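Local coordinates for protein N-acetylglucosamine-6-phosphate deacetylase (Thermotoga maritima, PDB 1O12) that probably removes the acetyl group from N-acetylglucosamine 6-phosphate, as a metal-dependent hydrolase of the NagA family that binds one divalent metal cation per subunit, at residues 180-192 / 204-216. Sequence-based numbering, arbitrary orientation.
Sequences RDIVLSAGHSIAT and VKRITHFPNGLKP. With FE (Fe (III) ion), chain C.
Arg-206 runs its CG and CD past the hydroxyl of Ser-185, then turns its guanidinium so that NH1 donates to Ser-185 OG over 2.8 Å, exactly in the guanidinium plane. The two residues belong to adjacent parallel strands of the amidohydrolase TIM barrel, 183-186 and 206-207, connected through helix 193-200. Parallel pairing is evident where Ala-186 N donates to Arg-206 O at 2.9 Å and Ala-186 O accepts from Thr-208 N, both at 167° at the hydrogen. Ser-185 turns OG opposite its own amide nitrogen (chi1 -161°), which also brings it within 2.9 Å of Thr-208 OG1, a hydroxyl that bonds onward to Thr-163. Glu-336 and Glu-237 form salt bridges with the same guanidinium. A leucine in place of Arg-206 would probably leave both carboxylates without their cationic mate and Ser-185 OG without its NH1 donor.

Beyond the strands the two segments converge on the iron (III) ion, whose site Glu-127 completes. The rings of His-188 and His-209 meet obliquely, planes at 85°, and their NE2 atoms lie 3.3 Å apart because both bind the metal, His-188 NE2 at 2.2 Å and His-209 NE2 at 2.3 Å. Thr-208 CG2 covers one face of the His-209 ring, while His-188 ND1 is bonded to Lys-135 O. Farther along, Ser-189 N donates to Gly-213 O at 3.1 Å, nearly in line with the carbonyl.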
ATOM      1  N   ARG A 180       8.542   5.417  31.093  1.00 42.45           N
ATOM      2  CA  ARG A 180       7.606   6.073  32.007  1.00 40.97           C
ATOM      3  C   ARG A 180       6.145   5.702  31.724  1.00 40.51           C
ATOM      4  O   ARG A 180       5.208   6.397  32.169  1.00 39.01           O
ATOM      5  CB  ARG A 180       7.770   7.588  31.938  1.00 41.49           C
ATOM      6  CG  ARG A 180       9.188   8.029  32.102  1.00 42.54           C
ATOM      7  CD  ARG A 180       9.320   9.531  32.004  1.00 43.14           C
ATOM      8  NE  ARG A 180      10.721   9.873  31.811  1.00 45.06           N
ATOM      9  CZ  ARG A 180      11.199  11.108  31.803  1.00 45.10           C
ATOM     10  NH1 ARG A 180      10.387  12.143  31.980  1.00 43.74           N
ATOM     11  NH2 ARG A 180      12.496  11.297  31.619  1.00 45.47           N
ATOM     12  N   ASP A 181       5.963   4.596  30.998  1.00 38.71           N
ATOM     13  CA  ASP A 181       4.622   4.105  30.662  1.00 38.19           C
ATOM     14  C   ASP A 181       3.948   5.077  29.694  1.00 35.37           C
ATOM     15  O   ASP A 181       2.762   5.367  29.803  1.00 33.58           O
ATOM     16  CB  ASP A 181       3.777   3.945  31.935  1.00 39.65           C
ATOM     17  CG  ASP A 181       2.638   2.932  31.771  1.00 44.52           C
ATOM     18  OD1 ASP A 181       1.734   2.890  32.650  1.00 48.36           O
ATOM     19  OD2 ASP A 181       2.642   2.170  30.771  1.00 45.83           O
ATOM     20  N   ILE A 182       4.743   5.605  28.771  1.00 33.72           N
ATOM     21  CA  ILE A 182       4.251   6.512  27.746  1.00 32.61           C
ATOM     22  C   ILE A 182       4.516   5.881  26.363  1.00 32.03           C
ATOM     23  O   ILE A 182       5.635   5.453  26.084  1.00 30.83           O
ATOM     24  CB  ILE A 182       4.953   7.889  27.836  1.00 31.94           C
ATOM     25  CG1 ILE A 182       4.684   8.521  29.205  1.00 29.20           C
ATOM     26  CG2 ILE A 182       4.489   8.785  26.697  1.00 29.76           C
ATOM     27  CD1 ILE A 182       5.287   9.909  29.382  1.00 26.78           C
ATOM     28  N   VAL A 183       3.477   5.789  25.531  1.00 31.23           N
ATOM     29  CA  VAL A 183       3.617   5.224  24.196  1.00 30.72           C
ATOM     30  C   VAL A 183       3.978   6.346  23.207  1.00 31.84           C
ATOM     31  O   VAL A 183       3.312   7.382  23.179  1.00 30.38           O
ATOM     32  CB  VAL A 183       2.281   4.551  23.698  1.00 31.33           C
ATOM     33  CG1 VAL A 183       2.424   4.125  22.226  1.00 29.84           C
ATOM     34  CG2 VAL A 183       1.911   3.334  24.567  1.00 27.74           C
ATOM     35  N   LEU A 184       5.039   6.153  22.421  1.00 31.42           N
ATOM     36  CA  LEU A 184       5.426   7.144  21.412  1.00 32.42           C
ATOM     37  C   LEU A 184       4.697   6.882  20.087  1.00 31.17           C
ATOM     38  O   LEU A 184       4.457   5.744  19.720  1.00 34.07           O
ATOM     39  CB  LEU A 184       6.939   7.111  21.165  1.00 32.55           C
ATOM     40  CG  LEU A 184       7.803   7.644  22.307  1.00 32.83           C
ATOM     41  CD1 LEU A 184       9.257   7.696  21.843  1.00 32.04           C
ATOM     42  CD2 LEU A 184       7.310   9.048  22.722  1.00 32.29           C
ATOM     43  N   SER A 185       4.338   7.927  19.367  1.00 30.30           N
ATOM     44  CA  SER A 185       3.644   7.739  18.099  1.00 31.47           C
ATOM     45  C   SER A 185       4.136   8.773  17.087  1.00 30.18           C
ATOM     46  O   SER A 185       4.231   9.954  17.407  1.00 33.92           O
ATOM     47  CB  SER A 185       2.111   7.866  18.291  1.00 31.33           C
ATOM     48  OG  SER A 185       1.387   7.267  17.206  1.00 30.32           O
ATOM     49  N   ALA A 186       4.447   8.340  15.875  1.00 28.37           N
ATOM     50  CA  ALA A 186       4.950   9.260  14.855  1.00 27.08           C
ATOM     51  C   ALA A 186       3.796   9.898  14.103  1.00 27.69           C
ATOM     52  O   ALA A 186       2.827   9.222  13.729  1.00 28.31           O
ATOM     53  CB  ALA A 186       5.869   8.523  13.884  1.00 21.32           C
ATOM     54  N   GLY A 187       3.910  11.208  13.901  1.00 29.27           N
ATOM     55  CA  GLY A 187       2.902  11.978  13.199  1.00 28.62           C
ATOM     56  C   GLY A 187       3.362  13.416  13.033  1.00 30.64           C
ATOM     57  O   GLY A 187       4.263  13.875  13.751  1.00 28.13           O
ATOM     58  N   HIS A 188       2.749  14.121  12.073  1.00 33.47           N
ATOM     59  CA  HIS A 188       3.074  15.518  11.762  1.00 34.61           C
ATOM     60  C   HIS A 188       4.548  15.625  11.457  1.00 34.93           C
ATOM     61  O   HIS A 188       5.257  16.426  12.040  1.00 36.75           O
ATOM     62  CB  HIS A 188       2.707  16.393  12.949  1.00 36.97           C
ATOM     63  CG  HIS A 188       1.239  16.430  13.214  1.00 41.64           C
ATOM     64  ND1 HIS A 188       0.349  17.090  12.384  1.00 41.75           N
ATOM     65  CD2 HIS A 188       0.492  15.863  14.194  1.00 42.04           C
ATOM     66  CE1 HIS A 188      -0.879  16.934  12.847  1.00 42.92           C
ATOM     67  NE2 HIS A 188      -0.821  16.194  13.944  1.00 43.34           N
ATOM     68  N   SER A 189       4.997  14.808  10.518  1.00 35.67           N
ATOM     69  CA  SER A 189       6.400  14.740  10.177  1.00 35.89           C
ATOM     70  C   SER A 189       6.689  14.587   8.695  1.00 35.86           C
ATOM     71  O   SER A 189       5.836  14.148   7.925  1.00 35.72           O
ATOM     72  CB  SER A 189       6.998  13.555  10.935  1.00 35.87           C
ATOM     73  OG  SER A 189       8.034  12.918  10.211  1.00 36.40           O
ATOM     74  N   ILE A 190       7.895  14.970   8.284  1.00 37.69           N
ATOM     75  CA  ILE A 190       8.285  14.780   6.880  1.00 39.83           C
ATOM     76  C   ILE A 190       9.419  13.778   6.838  1.00 39.43           C
ATOM     77  O   ILE A 190      10.018  13.562   5.807  1.00 42.01           O
ATOM     78  CB  ILE A 190       8.753  16.078   6.162  1.00 38.46           C
ATOM     79  CG1 ILE A 190       9.806  16.800   6.996  1.00 38.93           C
ATOM     80  CG2 ILE A 190       7.566  16.947   5.830  1.00 35.39           C
ATOM     81  CD1 ILE A 190      10.083  18.210   6.454  1.00 39.48           C
ATOM     82  N   ALA A 191       9.704  13.165   7.974  1.00 39.32           N
ATOM     83  CA  ALA A 191      10.769  12.187   8.057  1.00 39.95           C
ATOM     84  C   ALA A 191      10.745  11.133   6.940  1.00 40.86           C
ATOM     85  O   ALA A 191       9.685  10.693   6.460  1.00 40.97           O
ATOM     86  CB  ALA A 191      10.726  11.497   9.416  1.00 40.34           C
ATOM     87  N   THR A 192      11.939  10.715   6.557  1.00 39.51           N
ATOM     88  CA  THR A 192      12.110   9.720   5.528  1.00 38.65           C
ATOM     89  C   THR A 192      11.909   8.361   6.168  1.00 39.08           C
ATOM     90  O   THR A 192      11.702   8.250   7.363  1.00 38.21           O
ATOM     91  CB  THR A 192      13.539   9.776   4.968  1.00 36.94           C
ATOM     92  OG1 THR A 192      14.465   9.553   6.040  1.00 33.84           O
ATOM     93  CG2 THR A 192      13.824  11.146   4.348  1.00 36.40           C
ATOM     94  N   VAL A 204       9.557   2.230  18.613  1.00 35.69           N
ATOM     95  CA  VAL A 204       8.397   3.065  18.297  1.00 34.18           C
ATOM     96  C   VAL A 204       7.616   2.313  17.232  1.00 33.65           C
ATOM     97  O   VAL A 204       8.134   2.082  16.130  1.00 33.51           O
ATOM     98  CB  VAL A 204       8.796   4.472  17.739  1.00 34.60           C
ATOM     99  CG1 VAL A 204       7.543   5.268  17.418  1.00 30.58           C
ATOM    100  CG2 VAL A 204       9.691   5.238  18.772  1.00 33.84           C
ATOM    101  N   LYS A 205       6.383   1.918  17.533  1.00 31.60           N
ATOM    102  CA  LYS A 205       5.639   1.169  16.535  1.00 32.33           C
ATOM    103  C   LYS A 205       4.218   1.658  16.253  1.00 31.24           C
ATOM    104  O   LYS A 205       3.306   0.869  16.015  1.00 30.32           O
ATOM    105  CB  LYS A 205       5.647  -0.313  16.914  1.00 33.85           C
ATOM    106  CG  LYS A 205       7.042  -0.902  16.981  1.00 38.46           C
ATOM    107  CD  LYS A 205       7.007  -2.310  17.538  1.00 44.53           C
ATOM    108  CE  LYS A 205       8.374  -2.995  17.471  1.00 47.60           C
ATOM    109  NZ  LYS A 205       8.264  -4.403  17.979  1.00 49.98           N
ATOM    110  N   ARG A 206       4.048   2.972  16.209  1.00 29.49           N
ATOM    111  CA  ARG A 206       2.735   3.523  15.971  1.00 30.10           C
ATOM    112  C   ARG A 206       2.770   4.831  15.141  1.00 30.39           C
ATOM    113  O   ARG A 206       3.703   5.629  15.254  1.00 29.64           O
ATOM    114  CB  ARG A 206       2.096   3.742  17.353  1.00 29.24           C
ATOM    115  CG  ARG A 206       0.638   4.106  17.408  1.00 29.42           C
ATOM    116  CD  ARG A 206       0.293   4.405  18.839  1.00 25.96           C
ATOM    117  NE  ARG A 206      -1.127   4.570  19.049  1.00 27.78           N
ATOM    118  CZ  ARG A 206      -1.848   5.624  18.667  1.00 28.48           C
ATOM    119  NH1 ARG A 206      -1.262   6.636  18.044  1.00 23.02           N
ATOM    120  NH2 ARG A 206      -3.170   5.649  18.924  1.00 25.01           N
ATOM    121  N   ILE A 207       1.762   5.034  14.296  1.00 31.37           N
ATOM    122  CA  ILE A 207       1.652   6.257  13.495  1.00 31.59           C
ATOM    123  C   ILE A 207       0.310   6.998  13.782  1.00 32.11           C
ATOM    124  O   ILE A 207      -0.769   6.381  13.753  1.00 30.48           O
ATOM    125  CB  ILE A 207       1.797   5.933  12.019  1.00 32.64           C
ATOM    126  CG1 ILE A 207       3.227   5.447  11.765  1.00 32.14           C
ATOM    127  CG2 ILE A 207       1.465   7.176  11.171  1.00 34.92           C
ATOM    128  CD1 ILE A 207       3.520   5.117  10.338  1.00 32.09           C
ATOM    129  N   THR A 208       0.402   8.302  14.088  1.00 31.42           N
ATOM    130  CA  THR A 208      -0.752   9.147  14.445  1.00 32.06           C
ATOM    131  C   THR A 208      -1.556   9.577  13.206  1.00 32.61           C
ATOM    132  O   THR A 208      -0.997  10.059  12.215  1.00 32.71           O
ATOM    133  CB  THR A 208      -0.267  10.390  15.321  1.00 32.55           C
ATOM    134  OG1 THR A 208       0.311   9.895  16.529  1.00 29.80           O
ATOM    135  CG2 THR A 208      -1.413  11.338  15.699  1.00 27.36           C
ATOM    136  N   HIS A 209      -2.876   9.424  13.318  1.00 33.88           N
ATOM    137  CA  HIS A 209      -3.849   9.625  12.231  1.00 37.10           C
ATOM    138  C   HIS A 209      -3.250   9.562  10.825  1.00 37.34           C
ATOM    139  O   HIS A 209      -3.025  10.577  10.161  1.00 37.60           O
ATOM    140  CB  HIS A 209      -4.734  10.878  12.424  1.00 39.46           C
ATOM    141  CG  HIS A 209      -3.982  12.144  12.661  1.00 40.56           C
ATOM    142  ND1 HIS A 209      -2.812  12.450  12.008  1.00 41.59           N
ATOM    143  CD2 HIS A 209      -4.242  13.189  13.482  1.00 42.43           C
ATOM    144  CE1 HIS A 209      -2.378  13.629  12.421  1.00 42.15           C
ATOM    145  NE2 HIS A 209      -3.226  14.097  13.317  1.00 42.39           N
ATOM    146  N   PHE A 210      -2.972   8.321  10.421  1.00 37.11           N
ATOM    147  CA  PHE A 210      -2.407   7.956   9.120  1.00 36.99           C
ATOM    148  C   PHE A 210      -3.494   8.139   8.057  1.00 37.26           C
ATOM    149  O   PHE A 210      -4.631   7.703   8.241  1.00 36.44           O
ATOM    150  CB  PHE A 210      -1.981   6.481   9.176  1.00 37.41           C
ATOM    151  CG  PHE A 210      -1.441   5.933   7.878  1.00 37.40           C
ATOM    152  CD1 PHE A 210      -0.069   5.863   7.659  1.00 37.50           C
ATOM    153  CD2 PHE A 210      -2.307   5.463   6.888  1.00 37.04           C
ATOM    154  CE1 PHE A 210       0.437   5.340   6.489  1.00 37.00           C
ATOM    155  CE2 PHE A 210      -1.816   4.936   5.707  1.00 36.46           C
ATOM    156  CZ  PHE A 210      -0.440   4.871   5.502  1.00 38.07           C
ATOM    157  N   PRO A 211      -3.153   8.755   6.918  1.00 38.15           N
ATOM    158  CA  PRO A 211      -1.833   9.283   6.570  1.00 38.50           C
ATOM    159  C   PRO A 211      -1.817  10.805   6.624  1.00 37.98           C
ATOM    160  O   PRO A 211      -0.944  11.438   6.026  1.00 37.51           O
ATOM    161  CB  PRO A 211      -1.663   8.799   5.157  1.00 35.90           C
ATOM    162  CG  PRO A 211      -3.029   9.110   4.612  1.00 36.98           C
ATOM    163  CD  PRO A 211      -3.984   8.654   5.706  1.00 38.25           C
ATOM    164  N   ASN A 212      -2.781  11.398   7.315  1.00 37.09           N
ATOM    165  CA  ASN A 212      -2.801  12.861   7.381  1.00 38.57           C
ATOM    166  C   ASN A 212      -1.563  13.381   8.125  1.00 37.89           C
ATOM    167  O   ASN A 212      -1.156  12.824   9.147  1.00 37.16           O
ATOM    168  CB  ASN A 212      -4.062  13.369   8.094  1.00 39.01           C
ATOM    169  CG  ASN A 212      -5.337  12.616   7.685  1.00 40.91           C
ATOM    170  OD1 ASN A 212      -5.843  11.771   8.442  1.00 39.70           O
ATOM    171  ND2 ASN A 212      -5.864  12.930   6.496  1.00 40.23           N
ATOM    172  N   GLY A 213      -0.957  14.443   7.609  1.00 37.97           N
ATOM    173  CA  GLY A 213       0.209  15.024   8.269  1.00 37.25           C
ATOM    174  C   GLY A 213       1.518  14.299   8.031  1.00 37.94           C
ATOM    175  O   GLY A 213       2.398  14.288   8.893  1.00 38.56           O
ATOM    176  N   LEU A 214       1.652  13.683   6.866  1.00 38.24           N
ATOM    177  CA  LEU A 214       2.871  12.961   6.528  1.00 39.85           C
ATOM    178  C   LEU A 214       3.227  13.197   5.072  1.00 42.12           C
ATOM    179  O   LEU A 214       2.373  13.596   4.261  1.00 43.00           O
ATOM    180  CB  LEU A 214       2.674  11.469   6.762  1.00 37.41           C
ATOM    181  CG  LEU A 214       2.287  11.090   8.196  1.00 37.24           C
ATOM    182  CD1 LEU A 214       1.416   9.838   8.155  1.00 37.16           C
ATOM    183  CD2 LEU A 214       3.543  10.893   9.052  1.00 35.34           C
ATOM    184  N   LYS A 215       4.490  12.986   4.728  1.00 43.40           N
ATOM    185  CA  LYS A 215       4.861  13.144   3.343  1.00 45.69           C
ATOM    186  C   LYS A 215       4.246  11.901   2.677  1.00 47.69           C
ATOM    187  O   LYS A 215       4.206  10.817   3.277  1.00 48.53           O
ATOM    188  CB  LYS A 215       6.375  13.125   3.177  1.00 46.32           C
ATOM    189  CG  LYS A 215       6.832  13.444   1.759  1.00 50.56           C
ATOM    190  CD  LYS A 215       7.140  14.937   1.553  1.00 52.47           C
ATOM    191  CE  LYS A 215       8.461  15.351   2.193  1.00 53.25           C
ATOM    192  NZ  LYS A 215       8.637  16.824   2.124  1.00 52.86           N
ATOM    193  N   PRO A 216       3.715  12.051   1.452  1.00 47.45           N
ATOM    194  CA  PRO A 216       3.114  10.932   0.730  1.00 46.01           C
ATOM    195  C   PRO A 216       4.126   9.823   0.410  1.00 46.06           C
ATOM    196  O   PRO A 216       5.341   9.951   0.649  1.00 46.02           O
ATOM    197  CB  PRO A 216       2.596  11.587  -0.543  1.00 47.34           C
ATOM    198  CG  PRO A 216       2.216  12.977  -0.070  1.00 48.18           C
ATOM    199  CD  PRO A 216       3.391  13.339   0.806  1.00 48.27           C
TER
HETATM  200 FE    FE C 401      -3.011  16.152  14.364  0.97 67.19          FE
HETATM  201  O   HOH W   1       4.760   2.735  19.841  1.00 28.10           O
HETATM  202  O   HOH W   2       0.487  12.416  11.061  1.00 35.10           O